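Local structure of putative aminooxidase (Propionibacterium acnes, 2BAB) at residues Asp159-Pro164 and Tyr180-Leu185. The protein is probably an FAD-dependent fatty acid isomerase of the flavin-containing amine oxidoreductase family, caught here with a conjugated octadecadienoic acid bound. Residues are numbered along the deposited sequence; the frame is centred on the assembly and turned at random.
With ODD ((10E,12Z)-octadeca-10,12-dienoic acid), chain F; BU1 (1,4-butanediol), chain I.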
ATOM      1  N   ASP A 159      12.271   2.963 -16.486  1.00 34.10           N
ATOM      2  CA  ASP A 159      11.908   4.385 -16.562  1.00 33.97           C
ATOM      3  C   ASP A 159      10.404   4.577 -16.441  1.00 33.80           C
ATOM      4  O   ASP A 159       9.956   5.568 -15.878  1.00 33.98           O
ATOM      5  CB  ASP A 159      12.373   5.054 -17.869  1.00 33.76           C
ATOM      6  CG  ASP A 159      13.867   5.259 -17.924  1.00 33.88           C
ATOM      7  OD1 ASP A 159      14.596   4.562 -17.168  1.00 33.42           O
ATOM      8  OD2 ASP A 159      14.300   6.112 -18.730  1.00 31.87           O
ATOM      9  N   LEU A 160       9.638   3.650 -17.008  1.00 33.42           N
ATOM     10  CA  LEU A 160       8.176   3.719 -16.940  1.00 32.83           C
ATOM     11  C   LEU A 160       7.618   3.177 -15.621  1.00 32.55           C
ATOM     12  O   LEU A 160       6.672   3.751 -15.061  1.00 31.92           O
ATOM     13  CB  LEU A 160       7.553   2.959 -18.100  1.00 32.65           C
ATOM     14  CG  LEU A 160       6.049   3.163 -18.281  1.00 33.71           C
ATOM     15  CD1 LEU A 160       5.766   4.547 -18.949  1.00 35.87           C
ATOM     16  CD2 LEU A 160       5.426   2.008 -19.074  1.00 32.53           C
ATOM     17  N   TRP A 161       8.171   2.054 -15.163  1.00 32.36           N
ATOM     18  CA  TRP A 161       7.731   1.428 -13.901  1.00 32.35           C
ATOM     19  C   TRP A 161       8.135   2.236 -12.652  1.00 32.66           C
ATOM     20  O   TRP A 161       7.459   2.160 -11.643  1.00 32.29           O
ATOM     21  CB  TRP A 161       8.267  -0.012 -13.803  1.00 32.81           C
ATOM     22  CG  TRP A 161       7.234  -1.054 -14.155  1.00 31.95           C
ATOM     23  CD1 TRP A 161       6.444  -1.734 -13.280  1.00 32.67           C
ATOM     24  CD2 TRP A 161       6.852  -1.491 -15.461  1.00 32.92           C
ATOM     25  NE1 TRP A 161       5.600  -2.573 -13.952  1.00 33.04           N
ATOM     26  CE2 TRP A 161       5.821  -2.442 -15.297  1.00 33.12           C
ATOM     27  CE3 TRP A 161       7.277  -1.173 -16.756  1.00 33.59           C
ATOM     28  CZ2 TRP A 161       5.218  -3.080 -16.367  1.00 33.40           C
ATOM     29  CZ3 TRP A 161       6.671  -1.806 -17.826  1.00 32.76           C
ATOM     30  CH2 TRP A 161       5.652  -2.753 -17.624  1.00 34.04           C
ATOM     31  N   ILE A 162       9.230   2.997 -12.710  1.00 32.21           N
ATOM     32  CA  ILE A 162       9.751   3.622 -11.483  1.00 32.69           C
ATOM     33  C   ILE A 162       8.826   4.694 -10.908  1.00 32.57           C
ATOM     34  O   ILE A 162       8.718   4.791  -9.690  1.00 32.66           O
ATOM     35  CB  ILE A 162      11.166   4.207 -11.664  1.00 32.95           C
ATOM     36  CG1 ILE A 162      11.786   4.523 -10.293  1.00 33.83           C
ATOM     37  CG2 ILE A 162      11.149   5.416 -12.594  1.00 32.07           C
ATOM     38  CD1 ILE A 162      13.284   4.903 -10.307  1.00 33.16           C
ATOM     39  N   ASN A 163       8.157   5.466 -11.781  1.00 32.89           N
ATOM     40  CA  ASN A 163       7.389   6.661 -11.363  1.00 33.10           C
ATOM     41  C   ASN A 163       6.256   6.363 -10.382  1.00 33.06           C
ATOM     42  O   ASN A 163       6.162   7.042  -9.372  1.00 32.83           O
ATOM     43  CB  ASN A 163       6.850   7.443 -12.563  1.00 32.34           C
ATOM     44  CG  ASN A 163       7.956   7.944 -13.470  1.00 33.74           C
ATOM     45  OD1 ASN A 163       9.019   8.390 -13.004  1.00 34.35           O
ATOM     46  ND2 ASN A 163       7.726   7.850 -14.774  1.00 31.13           N
ATOM     47  N   PRO A 164       5.391   5.374 -10.685  1.00 33.18           N
ATOM     48  CA  PRO A 164       4.365   4.979  -9.706  1.00 33.92           C
ATOM     49  C   PRO A 164       4.823   3.929  -8.676  1.00 33.60           C
ATOM     50  O   PRO A 164       3.998   3.324  -8.017  1.00 34.84           O
ATOM     51  CB  PRO A 164       3.266   4.409 -10.596  1.00 33.75           C
ATOM     52  CG  PRO A 164       4.016   3.786 -11.709  1.00 33.58           C
ATOM     53  CD  PRO A 164       5.235   4.616 -11.943  1.00 33.47           C
ATOM     54  N   TYR A 180       6.719  -8.337  -6.044  1.00 35.91           N
ATOM     55  CA  TYR A 180       5.857  -7.256  -5.551  1.00 36.26           C
ATOM     56  C   TYR A 180       5.586  -6.218  -6.635  1.00 35.71           C
ATOM     57  O   TYR A 180       4.452  -5.806  -6.850  1.00 34.62           O
ATOM     58  CB  TYR A 180       6.507  -6.553  -4.368  1.00 36.44           C
ATOM     59  CG  TYR A 180       6.749  -7.428  -3.160  1.00 36.53           C
ATOM     60  CD1 TYR A 180       5.689  -7.875  -2.369  1.00 36.10           C
ATOM     61  CD2 TYR A 180       8.042  -7.746  -2.768  1.00 36.73           C
ATOM     62  CE1 TYR A 180       5.919  -8.651  -1.235  1.00 37.15           C
ATOM     63  CE2 TYR A 180       8.288  -8.515  -1.636  1.00 36.81           C
ATOM     64  CZ  TYR A 180       7.230  -8.963  -0.874  1.00 37.18           C
ATOM     65  OH  TYR A 180       7.483  -9.721   0.242  1.00 37.37           O
ATOM     66  N   VAL A 181       6.648  -5.791  -7.308  1.00 36.26           N
ATOM     67  CA  VAL A 181       6.533  -4.761  -8.344  1.00 36.21           C
ATOM     68  C   VAL A 181       5.464  -5.123  -9.376  1.00 36.04           C
ATOM     69  O   VAL A 181       4.635  -4.290  -9.732  1.00 36.69           O
ATOM     70  CB  VAL A 181       7.873  -4.482  -9.055  1.00 36.26           C
ATOM     71  CG1 VAL A 181       7.674  -3.390 -10.133  1.00 36.76           C
ATOM     72  CG2 VAL A 181       8.958  -4.048  -8.053  1.00 36.14           C
ATOM     73  N   LEU A 182       5.457  -6.381  -9.820  1.00 35.88           N
ATOM     74  CA  LEU A 182       4.597  -6.790 -10.912  1.00 35.68           C
ATOM     75  C   LEU A 182       3.234  -7.316 -10.491  1.00 35.39           C
ATOM     76  O   LEU A 182       2.348  -7.446 -11.321  1.00 34.66           O
ATOM     77  CB  LEU A 182       5.311  -7.803 -11.823  1.00 35.76           C
ATOM     78  CG  LEU A 182       6.558  -7.219 -12.524  1.00 35.78           C
ATOM     79  CD1 LEU A 182       7.507  -8.320 -13.023  1.00 34.25           C
ATOM     80  CD2 LEU A 182       6.144  -6.259 -13.649  1.00 35.00           C
ATOM     81  N   LYS A 183       3.050  -7.596  -9.210  1.00 35.87           N
ATOM     82  CA  LYS A 183       1.700  -7.882  -8.721  1.00 35.53           C
ATOM     83  C   LYS A 183       0.933  -6.554  -8.579  1.00 35.71           C
ATOM     84  O   LYS A 183      -0.270  -6.477  -8.872  1.00 36.63           O
ATOM     85  CB  LYS A 183       1.763  -8.672  -7.416  1.00 36.12           C
ATOM     86  CG  LYS A 183       2.040 -10.160  -7.633  1.00 35.72           C
ATOM     87  CD  LYS A 183       2.308 -10.896  -6.312  1.00 35.21           C
ATOM     88  CE  LYS A 183       2.691 -12.347  -6.568  1.00 36.07           C
ATOM     89  NZ  LYS A 183       1.738 -13.031  -7.526  1.00 33.48           N
ATOM     90  N   TYR A 184       1.644  -5.511  -8.165  1.00 35.19           N
ATOM     91  CA  TYR A 184       1.092  -4.156  -8.091  1.00 35.07           C
ATOM     92  C   TYR A 184       0.965  -3.590  -9.493  1.00 34.51           C
ATOM     93  O   TYR A 184      -0.126  -3.470 -10.013  1.00 34.34           O
ATOM     94  CB  TYR A 184       1.990  -3.278  -7.212  1.00 34.75           C
ATOM     95  CG  TYR A 184       1.840  -1.772  -7.394  1.00 35.37           C
ATOM     96  CD1 TYR A 184       0.610  -1.186  -7.701  1.00 34.69           C
ATOM     97  CD2 TYR A 184       2.937  -0.935  -7.231  1.00 36.42           C
ATOM     98  CE1 TYR A 184       0.491   0.177  -7.866  1.00 34.55           C
ATOM     99  CE2 TYR A 184       2.826   0.431  -7.390  1.00 34.49           C
ATOM    100  CZ  TYR A 184       1.610   0.985  -7.701  1.00 33.84           C
ATOM    101  OH  TYR A 184       1.525   2.357  -7.870  1.00 35.23           O
ATOM    102  N   LEU A 185       2.098  -3.255 -10.101  1.00 35.10           N
ATOM    103  CA  LEU A 185       2.117  -2.741 -11.459  1.00 35.23           C
ATOM    104  C   LEU A 185       2.194  -3.883 -12.490  1.00 35.85           C
ATOM    105  O   LEU A 185       3.202  -4.043 -13.170  1.00 36.67           O
ATOM    106  CB  LEU A 185       3.279  -1.763 -11.633  1.00 35.04           C
ATOM    107  CG  LEU A 185       3.160  -0.454 -10.839  1.00 33.61           C
ATOM    108  CD1 LEU A 185       4.543   0.183 -10.516  1.00 32.23           C
ATOM    109  CD2 LEU A 185       2.252   0.539 -11.571  1.00 31.85           C
TER
HETATM  110  O2  ODD F1001      -1.076  12.419 -12.603  1.00 44.90           O
HETATM  111  C1  ODD F1001      -0.526  11.998 -11.558  1.00 43.07           C
HETATM  112  O1  ODD F1001       0.131  10.941 -11.581  1.00 42.58           O
HETATM  113  C2  ODD F1001      -0.659  12.771 -10.259  1.00 40.64           C
HETATM  114  C3  ODD F1001      -0.156  11.960  -9.058  1.00 41.29           C
HETATM  115  C4  ODD F1001      -0.236  12.717  -7.727  1.00 41.07           C
HETATM  116  C5  ODD F1001       0.825  12.278  -6.701  1.00 42.30           C
HETATM  117  C6  ODD F1001       0.356  11.069  -5.921  1.00 42.54           C
HETATM  118  C7  ODD F1001       1.310  10.412  -4.926  1.00 42.11           C
HETATM  119  C8  ODD F1001       0.895   8.929  -4.807  1.00 43.05           C
HETATM  120  C9  ODD F1001       1.446   8.226  -3.580  1.00 42.49           C
HETATM  121  C10 ODD F1001       1.222   6.715  -3.490  1.00 42.35           C
HETATM  122  C11 ODD F1001       0.507   5.945  -4.329  1.00 42.84           C
HETATM  123  C12 ODD F1001       0.418   4.499  -4.044  1.00 42.30           C
HETATM  124  C13 ODD F1001      -0.263   3.592  -4.774  1.00 43.51           C
HETATM  125  C14 ODD F1001      -1.034   3.944  -6.029  1.00 45.46           C
HETATM  126  C15 ODD F1001      -1.778   2.726  -6.550  1.00 45.68           C
HETATM  127  C16 ODD F1001      -2.662   2.959  -7.786  1.00 45.70           C
HETATM  128  C17 ODD F1001      -1.981   3.689  -8.947  1.00 45.49           C
HETATM  129  C18 ODD F1001      -1.589   2.796 -10.105  1.00 46.82           C
HETATM  130  C1  BU1 I3003       8.184   7.788 -18.364  1.00 45.98           C
HETATM  131  C2  BU1 I3003       9.325   7.499 -19.307  1.00 46.95           C
HETATM  132  C3  BU1 I3003       8.890   6.722 -20.534  1.00 48.54           C
HETATM  133  C4  BU1 I3003       9.292   7.483 -21.785  1.00 49.74           C
HETATM  134  O5  BU1 I3003       8.565   8.908 -17.569  1.00 44.33           O
HETATM  135  O6  BU1 I3003       8.516   7.041 -22.884  1.00 48.69           O
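Trp161 reaches across to the end of helix 178-184 and gives its indole NE1-H to Leu185 O, 2.9 Å away. The bond is fairly straight (159° at the hydrogen), and it lies close to the indole plane and on a lone pair of the carbonyl, which helps hold the indole in its rotation. Leu185 is the first residue to leave the helix. Its CB packs 3.6 Å from Trp161 CD1, while Val181 CG1 and Leu182 CD2 approach the same pyrrole end obliquely. Further along, Pro164 CG rests on the forked end of Leu185, 3.7 Å from CD2 and 3.8 Å from CD1. A chi1 of 160° swings the Tyr184 ring away from its backbone N and brings OH to Pro164 O, a 2.7 Å bond in the carbonyl plane; Leu185 CG sits over the centre of one ring face.

This is buried helix-end packing, joined by two side-chain-to-carbonyl bonds. On its substrate side Tyr184 OH comes within 3.5 Å of ODD C14, and the Tyr184 side chain lies about 7 Å from the bound FAD. The more open side is at Ile162, which turns away, and Asp159, whose OD2 forms a salt bridge with Arg106 NE; Asn163 ND2 hydrogen-bonds a butanediol. Helix 106-122 packs against Trp161 and Leu182, helix 145-151 adds Phe145 beside the indole, and helix 187-195 covers Pro164 with Met190 and Phe193.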